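Local coordinates for NS3-like protein (Alongshan virus, PDB 6M40) that probably uses the energy of ATP hydrolysis to unwind RNA, this chain being the helicase part of a longer viral protein, at residues R48-G53 with K109-V114; V195-P200 with G245-T250; A333-R338 with Q353-L358. One frame throughout, in Å; residues are numbered along the deposited sequence.

Contact 1 of 3, residues R48-G53 with K109-V114; sequences RVYVAG and KDVSYV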
# COMPACT_ATOMS: atom_id res chain seq x y z
N ARG A 48 -21.13 -1.20 -16.06
CA ARG A 48 -20.68 -1.57 -14.72
C ARG A 48 -19.55 -0.64 -14.31
O ARG A 48 -18.82 -0.11 -15.16
CB ARG A 48 -20.18 -3.02 -14.65
CG ARG A 48 -21.17 -4.07 -15.08
CD ARG A 48 -20.76 -5.44 -14.57
NE ARG A 48 -21.80 -6.44 -14.79
CZ ARG A 48 -21.78 -7.67 -14.29
NH1 ARG A 48 -20.77 -8.08 -13.54
NH2 ARG A 48 -22.78 -8.50 -14.55
N VAL A 49 -19.38 -0.45 -13.00
CA VAL A 49 -18.27 0.33 -12.48
C VAL A 49 -17.66 -0.41 -11.29
O VAL A 49 -18.37 -0.74 -10.33
CB VAL A 49 -18.67 1.75 -12.05
CG1 VAL A 49 -17.55 2.38 -11.23
CG2 VAL A 49 -18.99 2.60 -13.27
N TYR A 50 -16.36 -0.64 -11.35
CA TYR A 50 -15.64 -1.36 -10.31
C TYR A 50 -14.94 -0.36 -9.41
O TYR A 50 -14.33 0.60 -9.90
CB TYR A 50 -14.64 -2.33 -10.93
CG TYR A 50 -15.30 -3.57 -11.48
CD1 TYR A 50 -15.91 -3.58 -12.73
CD2 TYR A 50 -15.33 -4.74 -10.73
CE1 TYR A 50 -16.53 -4.72 -13.22
CE2 TYR A 50 -15.95 -5.89 -11.22
CZ TYR A 50 -16.54 -5.87 -12.46
OH TYR A 50 -17.14 -7.01 -12.92
N VAL A 51 -15.06 -0.55 -8.10
CA VAL A 51 -14.46 0.33 -7.12
C VAL A 51 -13.49 -0.48 -6.28
O VAL A 51 -13.84 -1.56 -5.79
CB VAL A 51 -15.53 1.00 -6.23
CG1 VAL A 51 -14.87 1.97 -5.26
CG2 VAL A 51 -16.57 1.71 -7.08
N ALA A 52 -12.27 0.02 -6.13
CA ALA A 52 -11.24 -0.76 -5.46
C ALA A 52 -10.37 0.13 -4.59
O ALA A 52 -10.08 1.29 -4.93
CB ALA A 52 -10.35 -1.52 -6.45
N GLY A 53 -9.94 -0.43 -3.47
CA GLY A 53 -9.05 0.24 -2.55
C GLY A 53 -8.07 -0.74 -1.95
O GLY A 53 -8.30 -1.95 -1.90
N LYS A 109 -15.54 -3.08 -23.15
CA LYS A 109 -15.46 -1.66 -23.45
C LYS A 109 -16.46 -0.84 -22.65
O LYS A 109 -16.57 0.38 -22.87
CB LYS A 109 -15.68 -1.42 -24.95
CG LYS A 109 -14.42 -1.54 -25.80
CD LYS A 109 -14.30 -2.91 -26.43
CE LYS A 109 -14.88 -2.94 -27.84
NZ LYS A 109 -15.18 -4.33 -28.27
N ASP A 110 -17.17 -1.46 -21.70
CA ASP A 110 -18.29 -0.84 -21.00
C ASP A 110 -18.11 -0.91 -19.49
O ASP A 110 -19.08 -0.90 -18.74
CB ASP A 110 -19.61 -1.50 -21.40
CG ASP A 110 -19.68 -2.98 -21.02
OD1 ASP A 110 -18.63 -3.66 -20.99
OD2 ASP A 110 -20.79 -3.48 -20.76
N VAL A 111 -16.86 -0.97 -19.03
CA VAL A 111 -16.55 -1.07 -17.61
C VAL A 111 -15.64 0.09 -17.24
O VAL A 111 -14.51 0.18 -17.73
CB VAL A 111 -15.89 -2.40 -17.24
CG1 VAL A 111 -15.67 -2.48 -15.74
CG2 VAL A 111 -16.74 -3.57 -17.72
N SER A 112 -16.12 0.95 -16.34
CA SER A 112 -15.34 2.05 -15.79
C SER A 112 -14.87 1.68 -14.39
O SER A 112 -15.48 0.86 -13.70
CB SER A 112 -16.16 3.34 -15.78
OG SER A 112 -16.32 3.84 -17.09
N TYR A 113 -13.75 2.27 -13.99
CA TYR A 113 -13.08 1.92 -12.74
C TYR A 113 -12.93 3.17 -11.89
O TYR A 113 -12.90 4.29 -12.41
CB TYR A 113 -11.72 1.23 -13.05
CG TYR A 113 -11.87 0.06 -14.03
CD1 TYR A 113 -11.93 0.27 -15.40
CD2 TYR A 113 -11.97 -1.26 -13.57
CE1 TYR A 113 -12.08 -0.78 -16.30
CE2 TYR A 113 -12.12 -2.33 -14.47
CZ TYR A 113 -12.17 -2.08 -15.83
OH TYR A 113 -12.31 -3.11 -16.73
N VAL A 114 -12.94 2.99 -10.57
CA VAL A 114 -12.62 4.05 -9.61
C VAL A 114 -11.62 3.46 -8.63
O VAL A 114 -11.94 2.52 -7.90
CB VAL A 114 -13.86 4.57 -8.85
CG1 VAL A 114 -13.44 5.38 -7.64
CG2 VAL A 114 -14.77 5.40 -9.76

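Contact 2 of 3, residues V195-P200 with G245-T250; sequences VAVFVP and GMCVVT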
# COMPACT_ATOMS: atom_id res chain seq x y z
N VAL A 195 -2.62 7.55 21.12
CA VAL A 195 -1.40 7.89 20.40
C VAL A 195 -0.94 6.68 19.58
O VAL A 195 -1.30 5.54 19.87
CB VAL A 195 -0.30 8.37 21.38
CG1 VAL A 195 0.99 7.58 21.19
CG2 VAL A 195 -0.05 9.85 21.20
N ALA A 196 -0.13 6.96 18.56
CA ALA A 196 0.41 5.91 17.70
C ALA A 196 1.82 6.23 17.24
O ALA A 196 2.13 7.38 16.89
CB ALA A 196 -0.47 5.68 16.46
N VAL A 197 2.66 5.21 17.19
CA VAL A 197 4.06 5.33 16.78
C VAL A 197 4.28 4.48 15.54
O VAL A 197 4.01 3.27 15.55
CB VAL A 197 5.02 4.91 17.91
CG1 VAL A 197 6.43 5.39 17.60
CG2 VAL A 197 4.54 5.44 19.24
N PHE A 198 4.80 5.09 14.48
CA PHE A 198 5.10 4.39 13.24
C PHE A 198 6.58 4.04 13.21
O PHE A 198 7.44 4.92 13.09
CB PHE A 198 4.70 5.25 12.04
CG PHE A 198 3.27 5.05 11.62
CD1 PHE A 198 2.89 3.88 10.98
CD2 PHE A 198 2.31 6.03 11.85
CE1 PHE A 198 1.57 3.68 10.59
CE2 PHE A 198 1.00 5.83 11.46
CZ PHE A 198 0.64 4.66 10.83
N VAL A 199 6.86 2.75 13.32
CA VAL A 199 8.20 2.20 13.52
C VAL A 199 8.60 1.38 12.30
O VAL A 199 7.75 0.69 11.72
CB VAL A 199 8.24 1.37 14.81
CG1 VAL A 199 9.32 0.30 14.75
CG2 VAL A 199 8.44 2.29 16.01
N PRO A 200 9.88 1.41 11.85
CA PRO A 200 10.25 0.73 10.60
C PRO A 200 10.04 -0.78 10.62
O PRO A 200 9.28 -1.30 9.80
CB PRO A 200 11.74 1.07 10.44
CG PRO A 200 12.21 1.52 11.80
CD PRO A 200 11.00 2.18 12.41
N GLY A 245 -4.26 5.53 29.06
CA GLY A 245 -3.63 5.90 27.81
C GLY A 245 -3.32 4.71 26.92
O GLY A 245 -3.00 3.62 27.38
N MSE A 246 -3.40 4.94 25.61
CA MSE A 246 -3.09 3.89 24.64
C MSE A 246 -1.99 4.31 23.67
O MSE A 246 -2.04 5.40 23.11
CB MSE A 246 -4.34 3.51 23.86
CG MSE A 246 -4.02 2.99 22.46
SE MSE A 246 -5.60 2.36 21.50
CE MSE A 246 -5.86 3.92 20.33
N CYS A 247 -1.04 3.41 23.42
CA CYS A 247 0.04 3.68 22.48
C CYS A 247 0.13 2.55 21.46
O CYS A 247 0.68 1.48 21.75
CB CYS A 247 1.36 3.87 23.21
SG CYS A 247 2.70 4.48 22.15
N VAL A 248 -0.39 2.80 20.26
CA VAL A 248 -0.21 1.89 19.14
C VAL A 248 1.21 2.06 18.61
O VAL A 248 1.57 3.13 18.11
CB VAL A 248 -1.23 2.14 18.04
CG1 VAL A 248 -0.95 1.25 16.83
CG2 VAL A 248 -2.64 1.91 18.55
N VAL A 249 2.03 1.02 18.75
CA VAL A 249 3.31 0.94 18.07
C VAL A 249 3.10 0.04 16.86
O VAL A 249 2.79 -1.15 17.02
CB VAL A 249 4.42 0.40 19.00
CG1 VAL A 249 5.78 0.70 18.42
CG2 VAL A 249 4.27 1.00 20.39
N THR A 250 3.26 0.59 15.66
CA THR A 250 2.83 -0.09 14.45
C THR A 250 3.89 -0.00 13.37
O THR A 250 4.65 0.96 13.28
CB THR A 250 1.50 0.49 13.93
OG1 THR A 250 1.18 -0.06 12.64
CG2 THR A 250 1.58 2.01 13.83

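Contact 3 of 3, residues A333-R338 with Q353-L358; sequences ANMCLR and QAMLRL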
# COMPACT_ATOMS: atom_id res chain seq x y z
N ALA A 333 6.99 -4.96 -9.98
CA ALA A 333 6.00 -4.27 -10.81
C ALA A 333 6.48 -4.14 -12.25
O ALA A 333 5.73 -4.43 -13.19
CB ALA A 333 5.69 -2.89 -10.22
N ASN A 334 7.74 -3.73 -12.45
CA ASN A 334 8.27 -3.58 -13.81
C ASN A 334 8.41 -4.93 -14.49
O ASN A 334 8.17 -5.06 -15.69
CB ASN A 334 9.62 -2.85 -13.78
CG ASN A 334 9.47 -1.32 -13.75
OD1 ASN A 334 8.55 -0.76 -14.32
ND2 ASN A 334 10.41 -0.66 -13.08
N MSE A 335 8.81 -5.96 -13.74
CA MSE A 335 8.92 -7.30 -14.31
C MSE A 335 7.58 -7.71 -14.92
O MSE A 335 7.53 -8.20 -16.04
CB MSE A 335 9.37 -8.30 -13.25
CG MSE A 335 10.85 -8.25 -12.96
SE MSE A 335 11.30 -9.44 -11.47
CE MSE A 335 10.99 -11.20 -12.35
N CYS A 336 6.49 -7.49 -14.17
CA CYS A 336 5.16 -7.81 -14.68
C CYS A 336 4.78 -6.91 -15.84
O CYS A 336 4.19 -7.37 -16.82
CB CYS A 336 4.11 -7.65 -13.58
SG CYS A 336 4.39 -8.60 -12.10
N LEU A 337 5.08 -5.61 -15.73
CA LEU A 337 4.72 -4.67 -16.79
C LEU A 337 5.46 -5.00 -18.08
O LEU A 337 4.91 -4.78 -19.17
CB LEU A 337 5.03 -3.24 -16.34
CG LEU A 337 4.18 -2.65 -15.21
CD1 LEU A 337 4.84 -1.42 -14.59
CD2 LEU A 337 2.80 -2.29 -15.71
N ARG A 338 6.67 -5.54 -17.99
CA ARG A 338 7.42 -5.82 -19.22
C ARG A 338 6.88 -7.07 -19.91
O ARG A 338 6.78 -7.10 -21.15
CB ARG A 338 8.91 -5.98 -18.91
CG ARG A 338 9.76 -5.95 -20.15
CD ARG A 338 11.23 -5.96 -19.84
NE ARG A 338 11.79 -4.63 -19.63
CZ ARG A 338 13.06 -4.41 -19.33
NH1 ARG A 338 13.90 -5.43 -19.20
NH2 ARG A 338 13.51 -3.18 -19.15
N GLN A 353 19.14 -3.63 -14.14
CA GLN A 353 20.04 -4.78 -14.21
C GLN A 353 19.30 -6.07 -13.83
O GLN A 353 19.42 -7.09 -14.51
CB GLN A 353 21.23 -4.54 -13.28
CG GLN A 353 22.37 -5.55 -13.36
CD GLN A 353 22.05 -6.87 -12.67
OE1 GLN A 353 22.24 -7.93 -13.26
NE2 GLN A 353 21.59 -6.81 -11.43
N ALA A 354 18.53 -6.01 -12.75
CA ALA A 354 17.86 -7.21 -12.26
C ALA A 354 16.73 -7.64 -13.19
O ALA A 354 16.43 -8.83 -13.29
CB ALA A 354 17.34 -6.97 -10.84
N MSE A 355 16.11 -6.70 -13.90
CA MSE A 355 15.07 -7.06 -14.86
C MSE A 355 15.64 -7.77 -16.09
O MSE A 355 14.88 -8.24 -16.94
CB MSE A 355 14.30 -5.83 -15.31
CG MSE A 355 13.41 -5.22 -14.25
SE MSE A 355 12.87 -3.45 -14.83
CE MSE A 355 11.75 -3.97 -16.34
N LEU A 356 16.97 -7.82 -16.19
CA LEU A 356 17.62 -8.56 -17.26
C LEU A 356 17.95 -9.99 -16.84
O LEU A 356 17.78 -10.93 -17.62
CB LEU A 356 18.90 -7.85 -17.69
CG LEU A 356 18.77 -6.40 -18.16
CD1 LEU A 356 20.13 -5.90 -18.61
CD2 LEU A 356 17.74 -6.24 -19.25
N ARG A 357 18.44 -10.16 -15.61
CA ARG A 357 18.66 -11.51 -15.10
C ARG A 357 17.36 -12.27 -14.91
O ARG A 357 17.31 -13.49 -15.09
CB ARG A 357 19.42 -11.46 -13.78
CG ARG A 357 20.62 -10.56 -13.82
CD ARG A 357 21.55 -10.79 -12.65
NE ARG A 357 22.86 -10.21 -12.89
CZ ARG A 357 23.94 -10.45 -12.17
NH1 ARG A 357 23.88 -11.28 -11.14
NH2 ARG A 357 25.08 -9.87 -12.47
N LEU A 358 16.29 -11.56 -14.57
CA LEU A 358 14.99 -12.16 -14.28
C LEU A 358 14.00 -11.61 -15.29
O LEU A 358 13.74 -10.40 -15.32
CB LEU A 358 14.57 -11.84 -12.85
CG LEU A 358 15.62 -12.15 -11.78
CD1 LEU A 358 15.31 -11.40 -10.50
CD2 LEU A 358 15.73 -13.63 -11.54

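Contact 1 of 3, residues R48-G53 with K109-V114
In Tyr50, CG lies anti to the carbonyl carbon (chi1 -76°), and in Val111, CG1 lies anti to the backbone N (chi1 -177°); these torsions place both atoms on the same face of the sheet, and the turn of the ring then presents CD1 to the methyl. Val111 CG1 meets Tyr50 CD1 at 3.2 Å, arriving at the ring edge close to its plane. Two residues on, on the same face, Tyr113 CD2 packs on Tyr50 CB at 3.9 Å. Arg48 shares this face of the sheet, but its chain leads away.

On the face bearing Val49, Val51, Ser112 and Val114, Val49 CG2 lies 3.9 Å from Ser112 CB, and Leu42 of helix 31-42 covers Val49, Ser112 and Val114.

The backbone evidence for a parallel pair is a ladder that alternates between strands. Ser112 N donates to Arg48 O at 3.1 Å, Tyr50 N to Ser112 O at 2.9 Å, Val114 N to Tyr50 O at 2.8 Å, and Ala52 N to Val114 O at 3.1 Å. A weak bond, Arg48 N to Asp110 O at 3.4 Å, opens it. The strand directions diverge by 23°. Buried polar ends find partners close by: Ser112 OG bonds to Ala144 N, and Tyr50 OH pairs with Tyr99 OH of helix 93-102.

Strand 48-53 also bonds along its other edge to strand 88-92, so this pair is interior to the six-stranded parallel sheet of the first RecA-like domain, where the Flavivirus DEAD family sequence lies. Its position is that of the P-loop NTPase core in superfamily 2 helicases: strand 48-53 leads toward the region of motif Ia, and strand 111-116 delivers Asp116, consistent with the first acidic residue of motif II (Walker B).

Contact 2 of 3, residues V195-P200 with G245-T250
Five main-chain hydrogen bonds tie Val195-Val199 to Met246-Thr250, and they alternate as parallel strands require. Val195 N donates to Met246 O at 3.0 Å; Val248 N returns to Val195 O at 2.9 Å. Val197 N to Val248 O follows, modelled too short to be taken literally. Thr250 N then reaches Val197 O at 2.8 Å, and Val199 N closes the series on Thr250 O, also at 2.8 Å. The ladder thus runs one residue past the end of strand 195-198.

Among weaker polar contacts, the CA-H groups of Cys247 and Val249 face Val195 O and Val197 O, so each of those carbonyls meets both an N-H and a C-H from the opposite strand.

A CH-pi contact lies on the face bearing Ala196, Phe198, Val248 and Thr250. Thr250 has OG1 anti to the backbone N (chi1 172°), which puts CG2 between N and the carbonyl carbon. That methyl sits over one face of the Phe198 ring, 3.9 Å from its centroid and offset toward the rim, the two side chains lying side by side.

Apolar contacts fill the other face. Cys247 SG touches two valines, 3.7 Å from Val195 CG1 and 3.6 Å from Val197 CG2, while Val199 CG2 meets Val249 CG1 at 3.9 Å. Helix 208-216 covers this side through Val211, Ala212 and Ile215.

Strand 264-276 flanks 194-198 and strand 222-226 flanks 246-250, placing the pair inside the sheet of the second RecA-like domain. As in flaviviral NS3 helicases, residues 195-200 fall in the region of motif IV, and strand 246-250 leads into that of motif V.

Contact 3 of 3, residues A333-R338 with Q353-L358
Met355, a selenomethionine with the largest buried surface here, reaches from helix 349-357 into a setting made by Asn334, Met335 and Arg338. Its chain is bent at chi3, about the CG-SE bond (68°), which carries CE over the centre of one face of the Arg338 guanidinium, 3.3 Å from Arg338 CZ. SE itself lies 3.5 Å from Asn334 CB.

Arg338 brings its flat group across the methyl, while Leu356 CD2 approaches the guanidinium at its edge, 3.9 Å from Arg338 NH1. The charge of Arg338 has a partner elsewhere, since its NE forms a salt bridge with Glu344.

Met335, also selenomethionine, slides past Met355 in the opposite direction; Met335 CG and Met355 CG are 4.2 Å apart. Beyond them, Met335 CE touches Leu358 CB at 3.7 Å, where the chain leaves the helix. The local axes pass 10.3 Å apart at 54°, so side chains, from CB outward, make the join.

Around this pair, Met335 continues onto Leu377 and Met381 of helix 377-383, while Ala333, Cys336 and Leu337 lie against helix 123-136, which belongs to the first RecA-like domain.

Overall arrangement
The three contacts follow one another along the chain without interlacing, and none touches another. Contact 1 lies in the parallel sheet of the first RecA-like domain, contact 2 in the mixed sheet of the second, their centres about 36 Å apart on opposite sides of the chain's centre. Contact 3 belongs to the helical region after both sheets, with its centre about 28 Å from that of contact 1 and 36 Å from that of contact 2. Helix 123-136 links contacts 1 and 3: Tyr113 of contact 1 and the helix of contact 3 pack on different parts of it. This three-part layout matches flaviviral NS3 helicases, where ATP binds between the two RecA-like domains.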